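PDB 6P0X: salmonella plasmid virulence: SpvB from Salmonella typhimurium, which probably transfers ADP-ribose from NAD(+) to an arginine of host actin and so blocks its polymerisation, the chain here being the toxin's N-terminal domain. Local coordinates for residues A[108-113]-A[125-130]. Numbering follows the deposited sequence.
Sequences YTVTRY and EYWVGN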
loop_
_atom_site.group_PDB
_atom_site.type_symbol
_atom_site.label_atom_id
_atom_site.label_comp_id
_atom_site.label_asym_id
_atom_site.label_seq_id
_atom_site.Cartn_x
_atom_site.Cartn_y
_atom_site.Cartn_z
ATOM N N TYR A 108 -16.710 -3.300 17.438
ATOM C CA TYR A 108 -16.385 -2.239 16.498
ATOM C C TYR A 108 -17.629 -1.431 16.159
ATOM O O TYR A 108 -18.703 -1.993 15.930
ATOM C CB TYR A 108 -15.784 -2.808 15.202
ATOM C CG TYR A 108 -14.372 -3.318 15.353
ATOM C CD1 TYR A 108 -14.126 -4.619 15.772
ATOM C CD2 TYR A 108 -13.286 -2.502 15.077
ATOM C CE1 TYR A 108 -12.836 -5.092 15.914
ATOM C CE2 TYR A 108 -11.990 -2.964 15.219
ATOM C CZ TYR A 108 -11.770 -4.261 15.638
ATOM O OH TYR A 108 -10.485 -4.728 15.781
ATOM N N THR A 109 -17.477 -0.111 16.141
ATOM C CA THR A 109 -18.468 0.763 15.528
ATOM C C THR A 109 -18.197 0.797 14.031
ATOM O O THR A 109 -17.098 1.176 13.601
ATOM C CB THR A 109 -18.406 2.167 16.127
ATOM O OG1 THR A 109 -18.725 2.109 17.524
ATOM C CG2 THR A 109 -19.389 3.090 15.423
ATOM N N VAL A 110 -19.176 0.369 13.238
ATOM C CA VAL A 110 -19.010 0.195 11.799
ATOM C C VAL A 110 -19.964 1.143 11.093
ATOM O O VAL A 110 -21.188 1.036 11.255
ATOM C CB VAL A 110 -19.262 -1.259 11.372
ATOM C CG1 VAL A 110 -19.113 -1.402 9.864
ATOM C CG2 VAL A 110 -18.308 -2.190 12.110
ATOM N N THR A 111 -19.404 2.056 10.303
ATOM C CA THR A 111 -20.163 3.091 9.611
ATOM C C THR A 111 -20.022 2.886 8.111
ATOM O O THR A 111 -18.904 2.883 7.588
ATOM C CB THR A 111 -19.668 4.486 10.004
ATOM O OG1 THR A 111 -19.632 4.602 11.433
ATOM C CG2 THR A 111 -20.582 5.559 9.431
ATOM N N ARG A 112 -21.145 2.728 7.421
ATOM C CA ARG A 112 -21.114 2.575 5.975
ATOM C C ARG A 112 -20.955 3.934 5.302
ATOM O O ARG A 112 -21.615 4.909 5.673
ATOM C CB ARG A 112 -22.393 1.907 5.476
ATOM C CG ARG A 112 -22.501 1.893 3.959
ATOM C CD ARG A 112 -23.532 0.905 3.456
ATOM N NE ARG A 112 -23.493 0.817 2.000
ATOM C CZ ARG A 112 -24.454 0.288 1.250
ATOM N NH1 ARG A 112 -25.553 -0.202 1.814
ATOM N NH2 ARG A 112 -24.316 0.256 -0.069
ATOM N N TYR A 113 -20.080 3.992 4.303
ATOM C CA TYR A 113 -19.874 5.190 3.503
ATOM C C TYR A 113 -20.148 4.879 2.040
ATOM O O TYR A 113 -19.982 3.741 1.590
ATOM C CB TYR A 113 -18.449 5.745 3.662
ATOM C CG TYR A 113 -18.229 6.504 4.951
ATOM C CD1 TYR A 113 -17.941 5.843 6.140
ATOM C CD2 TYR A 113 -18.318 7.888 4.976
ATOM C CE1 TYR A 113 -17.743 6.549 7.319
ATOM C CE2 TYR A 113 -18.124 8.599 6.143
ATOM C CZ TYR A 113 -17.836 7.928 7.311
ATOM O OH TYR A 113 -17.646 8.650 8.465
ATOM N N GLU A 125 -17.015 0.313 4.348
ATOM C CA GLU A 125 -17.272 0.485 5.771
ATOM C C GLU A 125 -16.027 0.980 6.485
ATOM O O GLU A 125 -14.906 0.568 6.174
ATOM C CB GLU A 125 -17.729 -0.819 6.419
ATOM C CG GLU A 125 -18.991 -1.394 5.832
ATOM C CD GLU A 125 -19.297 -2.762 6.385
ATOM O OE1 GLU A 125 -18.343 -3.440 6.820
ATOM O OE2 GLU A 125 -20.483 -3.160 6.381
ATOM N N TYR A 126 -16.246 1.851 7.461
ATOM C CA TYR A 126 -15.212 2.366 8.342
ATOM C C TYR A 126 -15.412 1.714 9.706
ATOM O O TYR A 126 -16.482 1.858 10.313
ATOM C CB TYR A 126 -15.308 3.892 8.423
ATOM C CG TYR A 126 -14.246 4.571 9.254
ATOM C CD1 TYR A 126 -12.917 4.175 9.185
ATOM C CD2 TYR A 126 -14.573 5.625 10.097
ATOM C CE1 TYR A 126 -11.947 4.803 9.941
ATOM C CE2 TYR A 126 -13.609 6.260 10.857
ATOM C CZ TYR A 126 -12.297 5.845 10.775
ATOM O OH TYR A 126 -11.333 6.476 11.530
ATOM N N TRP A 127 -14.402 0.972 10.162
ATOM C CA TRP A 127 -14.446 0.210 11.404
ATOM C C TRP A 127 -13.577 0.903 12.441
ATOM O O TRP A 127 -12.395 1.168 12.184
ATOM C CB TRP A 127 -13.937 -1.221 11.200
ATOM C CG TRP A 127 -14.805 -2.095 10.341
ATOM C CD1 TRP A 127 -15.212 -1.848 9.059
ATOM C CD2 TRP A 127 -15.361 -3.368 10.699
ATOM N NE1 TRP A 127 -15.994 -2.884 8.604
ATOM C CE2 TRP A 127 -16.102 -3.829 9.591
ATOM C CE3 TRP A 127 -15.310 -4.160 11.853
ATOM C CZ2 TRP A 127 -16.782 -5.046 9.600
ATOM C CZ3 TRP A 127 -15.987 -5.369 11.862
ATOM C CH2 TRP A 127 -16.715 -5.799 10.742
ATOM N N VAL A 128 -14.153 1.183 13.610
ATOM C CA VAL A 128 -13.429 1.801 14.715
ATOM C C VAL A 128 -13.570 0.909 15.942
ATOM O O VAL A 128 -14.690 0.586 16.354
ATOM C CB VAL A 128 -13.945 3.224 15.007
ATOM C CG1 VAL A 128 -13.155 3.858 16.151
ATOM C CG2 VAL A 128 -13.861 4.088 13.755
ATOM N N GLY A 129 -12.439 0.529 16.530
ATOM C CA GLY A 129 -12.469 -0.335 17.700
ATOM C C GLY A 129 -13.056 0.392 18.897
ATOM O O GLY A 129 -12.616 1.491 19.253
ATOM N N ASN A 130 -14.049 -0.231 19.536
ATOM C CA ASN A 130 -14.685 0.375 20.701
ATOM C C ASN A 130 -13.792 0.359 21.936
ATOM O O ASN A 130 -14.084 1.074 22.901
ATOM C CB ASN A 130 -16.011 -0.330 21.001
ATOM C CG ASN A 130 -17.100 0.018 19.994
ATOM O OD1 ASN A 130 -17.131 1.122 19.449
ATOM N ND2 ASN A 130 -18.000 -0.929 19.745
HETATM O O HOH W 1 -20.443 0.242 18.616
HETATM O O HOH W 2 -17.225 3.845 12.313
#
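Thr-109 pairs with Val-128 and Thr-111 with Tyr-126 as the hydrogen-bonded pairs of an antiparallel beta hairpin. Thr-111 N to Tyr-126 O is 2.9 Å, as are the other three backbone bonds. The short strand axes run antiparallel, their N-to-C directions 162° apart. Tyr-108, Val-110, Arg-112, Glu-125 and Trp-127 point to one face. There Val-110 CG2 sits over the centre of the Trp-127 six-membered ring, a CH-pi contact 3.6 Å from the centroid. Val-110 CG1, anti to the backbone N (chi1 179°), lies 3.7 Å from Glu-125 CD. Trp-127 also turns an edge toward the face of Tyr-108, ring planes at 62°. Trp-127 NE1 donates to Glu-125 OE1 (3.0 Å), and Arg-123 forms a salt bridge with OE2. On the other face, Tyr-113 CE1 packs on Tyr-126 CB at 3.8 Å. Thr-109 OG1 donates to Asn-130 OD1 on a lone pair (2.7 Å), and a water links OG1 to Asn-130 ND2. A second water joins Thr-111 OG1 to Tyr-126 O. Strands 81-83 and 94-96 pair with the other edge of strand 107-115, and strand 135-140 continues the sheet beyond 123-129, with Trp-137 stacked on Tyr-126 and Phe-136 meeting Trp-127.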